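Local coordinates for alanine glyoxylate transaminase (Thermococcus litoralis, PDB 2ZC0), which probably catalyses transfer of the amino group of alanine to glyoxylate, using pyridoxal 5'-phosphate as cofactor in a homodimer, at residues Asn186-Thr191 against Pro367-Glu372; Thr329-Gly334 against Leu380-Pro385. All coordinates share one frame; numbering follows the deposited sequence.

Contact 1: Asn186-Thr191 against Pro367-Glu372; sequences NPMGVT and PFYTDE. With PMP (4'-deoxy-4'-aminopyridoxal-5'-phosphate), chain F; IMD (imidazole), chain G.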
loop_
_atom_site.group_PDB
_atom_site.type_symbol
_atom_site.label_atom_id
_atom_site.label_comp_id
_atom_site.label_asym_id
_atom_site.label_seq_id
_atom_site.Cartn_x
_atom_site.Cartn_y
_atom_site.Cartn_z
ATOM N N ASN A 186 7.863 29.373 1.671
ATOM C CA ASN A 186 6.676 29.456 2.511
ATOM C C ASN A 186 7.092 28.367 3.501
ATOM O O ASN A 186 7.398 27.246 3.087
ATOM C CB ASN A 186 5.435 29.021 1.726
ATOM C CG ASN A 186 4.157 29.048 2.562
ATOM O OD1 ASN A 186 4.198 29.024 3.786
ATOM N ND2 ASN A 186 3.010 29.073 1.889
ATOM N N PRO A 187 7.110 28.661 4.812
ATOM C CA PRO A 187 6.778 29.897 5.523
ATOM C C PRO A 187 7.945 30.826 5.877
ATOM O O PRO A 187 7.724 31.995 6.189
ATOM C CB PRO A 187 6.115 29.367 6.779
ATOM C CG PRO A 187 7.025 28.216 7.121
ATOM C CD PRO A 187 7.325 27.560 5.775
ATOM N N MET A 188 9.173 30.317 5.842
ATOM C CA MET A 188 10.331 31.121 6.212
ATOM C C MET A 188 10.598 32.373 5.389
ATOM O O MET A 188 11.141 33.352 5.905
ATOM C CB MET A 188 11.585 30.249 6.247
ATOM C CG MET A 188 11.630 29.299 7.440
ATOM S SD MET A 188 11.726 30.132 9.067
ATOM C CE MET A 188 13.391 29.749 9.518
ATOM N N GLY A 189 10.226 32.347 4.115
ATOM C CA GLY A 189 10.429 33.509 3.261
ATOM C C GLY A 189 11.870 33.753 2.863
ATOM O O GLY A 189 12.195 34.803 2.312
ATOM N N VAL A 190 12.738 32.785 3.145
ATOM C CA VAL A 190 14.157 32.886 2.806
ATOM C C VAL A 190 14.411 32.219 1.457
ATOM O O VAL A 190 13.625 31.363 1.030
ATOM C CB VAL A 190 15.016 32.186 3.871
ATOM C CG1 VAL A 190 14.757 32.805 5.237
ATOM C CG2 VAL A 190 14.692 30.700 3.905
ATOM N N THR A 191 15.498 32.602 0.789
ATOM C CA THR A 191 15.823 32.019 -0.505
ATOM C C THR A 191 17.225 31.446 -0.552
ATOM O O THR A 191 18.195 32.098 -0.160
ATOM C CB THR A 191 15.712 33.027 -1.659
ATOM O OG1 THR A 191 16.933 33.750 -1.773
ATOM C CG2 THR A 191 14.580 33.985 -1.430
ATOM N N PRO A 367 2.988 24.196 12.861
ATOM C CA PRO A 367 2.549 23.135 11.947
ATOM C C PRO A 367 3.459 22.941 10.737
ATOM O O PRO A 367 3.482 21.865 10.144
ATOM C CB PRO A 367 1.144 23.586 11.551
ATOM C CG PRO A 367 0.695 24.368 12.754
ATOM C CD PRO A 367 1.914 25.188 13.040
ATOM N N PHE A 368 4.218 23.973 10.383
ATOM C CA PHE A 368 5.125 23.896 9.239
ATOM C C PHE A 368 6.449 23.178 9.502
ATOM O O PHE A 368 7.212 22.970 8.563
ATOM C CB PHE A 368 5.438 25.300 8.706
ATOM C CG PHE A 368 4.234 26.071 8.252
ATOM C CD1 PHE A 368 3.303 26.537 9.174
ATOM C CD2 PHE A 368 4.054 26.373 6.903
ATOM C CE1 PHE A 368 2.215 27.295 8.767
ATOM C CE2 PHE A 368 2.973 27.127 6.487
ATOM C CZ PHE A 368 2.052 27.591 7.421
ATOM N N TYR A 369 6.725 22.805 10.756
ATOM C CA TYR A 369 7.981 22.111 11.116
ATOM C C TYR A 369 7.849 20.592 11.086
ATOM O O TYR A 369 6.794 20.048 11.423
ATOM C CB TYR A 369 8.470 22.552 12.509
ATOM C CG TYR A 369 8.934 23.994 12.551
ATOM C CD1 TYR A 369 10.299 24.313 12.636
ATOM C CD2 TYR A 369 8.019 25.040 12.429
ATOM C CE1 TYR A 369 10.736 25.638 12.591
ATOM C CE2 TYR A 369 8.447 26.368 12.380
ATOM C CZ TYR A 369 9.811 26.653 12.460
ATOM O OH TYR A 369 10.232 27.953 12.373
ATOM N N THR A 370 8.939 19.922 10.705
ATOM C CA THR A 370 8.984 18.464 10.573
ATOM C C THR A 370 9.399 17.756 11.855
ATOM O O THR A 370 9.476 16.527 11.920
ATOM C CB THR A 370 9.935 18.054 9.408
ATOM O OG1 THR A 370 11.305 18.311 9.764
ATOM C CG2 THR A 370 9.595 18.867 8.160
ATOM N N ASP A 371 9.664 18.537 12.889
ATOM C CA ASP A 371 10.042 17.951 14.155
ATOM C C ASP A 371 9.404 18.752 15.281
ATOM O O ASP A 371 8.398 19.422 15.066
ATOM C CB ASP A 371 11.582 17.860 14.282
ATOM C CG ASP A 371 12.279 19.219 14.319
ATOM O OD1 ASP A 371 13.528 19.205 14.346
ATOM O OD2 ASP A 371 11.619 20.282 14.326
ATOM N N GLU A 372 9.970 18.693 16.478
ATOM C CA GLU A 372 9.380 19.414 17.597
ATOM C C GLU A 372 9.764 20.878 17.708
ATOM O O GLU A 372 9.460 21.521 18.710
ATOM C CB GLU A 372 9.698 18.684 18.898
ATOM C CG GLU A 372 8.475 18.049 19.554
ATOM C CD GLU A 372 7.484 17.482 18.540
ATOM O OE1 GLU A 372 6.648 18.256 18.017
ATOM O OE2 GLU A 372 7.556 16.264 18.260
HETATM N N1 PMP F . 3.904 25.829 -3.282
HETATM C C2 PMP F . 4.067 26.707 -2.267
HETATM C C2A PMP F . 5.444 26.742 -1.599
HETATM C C3 PMP F . 3.010 27.558 -1.848
HETATM O O3 PMP F . 3.214 28.444 -0.799
HETATM C C4 PMP F . 1.736 27.470 -2.523
HETATM C C4A PMP F . 0.594 28.397 -2.066
HETATM N N4A PMP F . -0.571 27.677 -1.553
HETATM C C5 PMP F . 1.606 26.449 -3.673
HETATM C C6 PMP F . 2.729 25.654 -4.004
HETATM C C5A PMP F . 0.306 26.257 -4.477
HETATM O O4P PMP F . 0.099 27.188 -5.041
HETATM P P PMP F . -1.262 27.020 -5.996
HETATM O O1P PMP F . -1.038 27.027 -7.878
HETATM O O2P PMP F . -2.336 28.545 -5.580
HETATM O O3P PMP F . -2.228 25.533 -5.612
HETATM N N1 IMD G . 3.446 19.214 9.779
HETATM C C2 IMD G . 4.260 18.170 9.891
HETATM N N3 IMD G . 3.856 17.225 9.051
HETATM C C4 IMD G . 2.761 17.683 8.395
HETATM C C5 IMD G . 2.503 18.927 8.849
#
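P187 and F368 bring the two loops together, their CA atoms 7.2 Å apart, where the peptide N186-P187 is cis and a short 3-10 turn ends at F368. The proline lies over one face of the F368 ring: its CB sits 4.0 Å from the ring centroid in a CH-pi contact, 27° off the normal. P187 CG adds an apolar contact to F368 CD2 at 3.5 Å. F368 CG is anti to the carbonyl carbon, and this torsion sets the ring against P187 CB and CG. With CG anti to the backbone N (chi1 178°), the N186 amide has a different neighbour at each end. OD1 approaches F368 CE2 at 3.5 Å, the amide and ring planes 32° apart, and also accepts a hydrogen bond from R379 NH1. ND2 donates to PMP O3 over 2.8 Å. Farther out, M188 SD comes within 4.2 Å of Y369 OH, a hydroxyl buried here with no partner in the model. F368 is also held by backbone hydrogen bonding to S131, beside Y132 of the cofactor pocket, and an imidazole, probably from the crystallisation liquor, donates to P367 O. This is the cofactor-facing Asn-Pro loop of the aminotransferase fold. Its two polar partners fix the rotation of the N186 amide, which grips the cofactor's O3, while the apolar contact of P187 with F368 lies next to it and probably helps to hold the loop in place.

Contact 2: Thr329-Gly334 against Leu380-Pro385; sequences TKPIAG and LNFSRP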
loop_
_atom_site.group_PDB
_atom_site.type_symbol
_atom_site.label_atom_id
_atom_site.label_comp_id
_atom_site.label_asym_id
_atom_site.label_seq_id
_atom_site.Cartn_x
_atom_site.Cartn_y
_atom_site.Cartn_z
ATOM N N THR A 329 12.620 36.965 9.950
ATOM C CA THR A 329 13.245 36.904 8.644
ATOM C C THR A 329 13.068 38.162 7.803
ATOM O O THR A 329 12.077 38.884 7.934
ATOM C CB THR A 329 12.717 35.673 7.833
ATOM O OG1 THR A 329 11.317 35.825 7.564
ATOM C CG2 THR A 329 12.936 34.389 8.622
ATOM N N LYS A 330 14.049 38.408 6.938
ATOM C CA LYS A 330 14.036 39.551 6.036
ATOM C C LYS A 330 14.067 38.970 4.630
ATOM O O LYS A 330 15.137 38.757 4.056
ATOM C CB LYS A 330 15.280 40.415 6.245
ATOM C CG LYS A 330 15.592 40.762 7.689
ATOM C CD LYS A 330 14.534 41.654 8.297
ATOM C CE LYS A 330 15.059 42.310 9.567
ATOM N NZ LYS A 330 15.519 41.307 10.576
ATOM N N PRO A 331 12.893 38.693 4.059
ATOM C CA PRO A 331 12.789 38.125 2.712
ATOM C C PRO A 331 13.184 39.062 1.574
ATOM O O PRO A 331 12.915 40.258 1.626
ATOM C CB PRO A 331 11.317 37.720 2.633
ATOM C CG PRO A 331 10.647 38.777 3.459
ATOM C CD PRO A 331 11.559 38.857 4.666
ATOM N N ILE A 332 13.838 38.509 0.556
ATOM C CA ILE A 332 14.231 39.284 -0.620
ATOM C C ILE A 332 13.226 38.889 -1.696
ATOM O O ILE A 332 13.224 39.417 -2.812
ATOM C CB ILE A 332 15.665 38.923 -1.109
ATOM C CG1 ILE A 332 15.718 37.459 -1.566
ATOM C CG2 ILE A 332 16.670 39.186 0.004
ATOM C CD1 ILE A 332 17.093 36.989 -2.042
ATOM N N ALA A 333 12.359 37.950 -1.336
ATOM C CA ALA A 333 11.342 37.466 -2.254
ATOM C C ALA A 333 10.219 36.786 -1.497
ATOM O O ALA A 333 10.350 36.466 -0.309
ATOM C CB ALA A 333 11.971 36.491 -3.239
ATOM N N GLY A 334 9.110 36.560 -2.192
ATOM C CA GLY A 334 7.987 35.894 -1.563
ATOM C C GLY A 334 6.912 36.826 -1.061
ATOM O O GLY A 334 6.721 37.929 -1.580
ATOM N N LEU A 380 3.697 35.397 8.985
ATOM C CA LEU A 380 3.004 36.631 8.654
ATOM C C LEU A 380 3.056 36.864 7.161
ATOM O O LEU A 380 4.112 36.733 6.538
ATOM C CB LEU A 380 3.672 37.825 9.347
ATOM C CG LEU A 380 3.867 37.781 10.860
ATOM C CD1 LEU A 380 4.596 39.055 11.313
ATOM C CD2 LEU A 380 2.501 37.663 11.536
ATOM N N ASN A 381 1.919 37.238 6.595
ATOM C CA ASN A 381 1.828 37.493 5.173
ATOM C C ASN A 381 1.671 38.987 4.891
ATOM O O ASN A 381 0.939 39.665 5.605
ATOM C CB ASN A 381 0.628 36.736 4.603
ATOM C CG ASN A 381 0.237 37.237 3.254
ATOM O OD1 ASN A 381 -0.759 37.958 3.109
ATOM N ND2 ASN A 381 1.029 36.891 2.250
ATOM N N PHE A 382 2.339 39.502 3.859
ATOM C CA PHE A 382 2.210 40.925 3.536
ATOM C C PHE A 382 1.639 41.207 2.145
ATOM O O PHE A 382 1.437 42.365 1.777
ATOM C CB PHE A 382 3.557 41.662 3.694
ATOM C CG PHE A 382 4.690 41.055 2.924
ATOM C CD1 PHE A 382 5.516 40.108 3.514
ATOM C CD2 PHE A 382 4.938 41.429 1.616
ATOM C CE1 PHE A 382 6.581 39.540 2.806
ATOM C CE2 PHE A 382 5.992 40.872 0.897
ATOM C CZ PHE A 382 6.818 39.922 1.496
ATOM N N SER A 383 1.353 40.160 1.381
ATOM C CA SER A 383 0.817 40.346 0.039
ATOM C C SER A 383 -0.649 40.769 -0.010
ATOM O O SER A 383 -1.015 41.639 -0.809
ATOM C CB SER A 383 1.024 39.073 -0.802
ATOM O OG SER A 383 0.400 37.938 -0.224
ATOM N N ARG A 384 -1.486 40.184 0.847
ATOM C CA ARG A 384 -2.920 40.503 0.842
ATOM C C ARG A 384 -3.342 41.776 1.578
ATOM O O ARG A 384 -4.055 42.620 1.022
ATOM C CB ARG A 384 -3.728 39.333 1.406
ATOM C CG ARG A 384 -5.132 39.275 0.852
ATOM C CD ARG A 384 -6.164 39.012 1.923
ATOM N NE ARG A 384 -6.603 40.235 2.595
ATOM C CZ ARG A 384 -6.021 40.769 3.667
ATOM N NH1 ARG A 384 -4.957 40.183 4.205
ATOM N NH2 ARG A 384 -6.513 41.887 4.205
ATOM N N PRO A 385 -2.935 41.924 2.850
ATOM C CA PRO A 385 -3.331 43.141 3.571
ATOM C C PRO A 385 -2.907 44.423 2.846
ATOM O O PRO A 385 -1.857 44.468 2.209
ATOM C CB PRO A 385 -2.654 42.972 4.924
ATOM C CG PRO A 385 -1.433 42.169 4.586
ATOM C CD PRO A 385 -1.978 41.133 3.641
#
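The ring of F382 meets P331 and G334, and both come to it at a slant. P331 CG lies 4.2 Å from F382 CE1, and the carbonyl oxygen G334 O lies 3.7 Å from F382 CZ. The proline and the phenyl group point in opposite senses as they pass, making a light apolar touch with no hydrogen bond across the segments. R312 and M315 of helix 295-322 and V337 of strand 336-340 also touch the phenyl group. Its CG stands between the backbone N and the carbonyl carbon (chi1 54°), which aims the ring at the opposing loop just where strand 377-381 has ended. The second flat group, the N381 amide, works within its own segment. ND2 donates to S383 OG over 2.8 Å, almost in the amide plane, while OD1 accepts from R384 N at 3.3 Å, the donor tilted 19° from the carbonyl plane; the OD1-R384 N bond makes an Asx motif. S383 OG is also hydrogen-bonded to D43 O, and R384 forms a salt bridge with E389. The chemistry implies a division of labour: polar bonds shape the turn after the strand, and the aromatic ring of F382, buried between P331, V337, M315 and R312, joins that turn to the loop leading into strand 336-340.

Overall arrangement
From the N terminus, the chain first lays down 186-191, in the loop between strand 175-180 and helix 194-207. Long helix 295-322 then leads to 329-334, just ahead of strand 336-340. Segment 367-372 follows and closes contact 1 across 175 residues; 380-385, at the end of strand 377-381, closes contact 2 across 45. The segments alternate, and the two contacts therefore cross. They also touch: M188 O and T329 OG1 are 3.0 Å apart in a probable hydrogen bond, and T191 packs on I332. Together they tie the cofactor-side loop of the large mixed sheet to the antiparallel pair 336-340 and 377-381 and to helix 295-322.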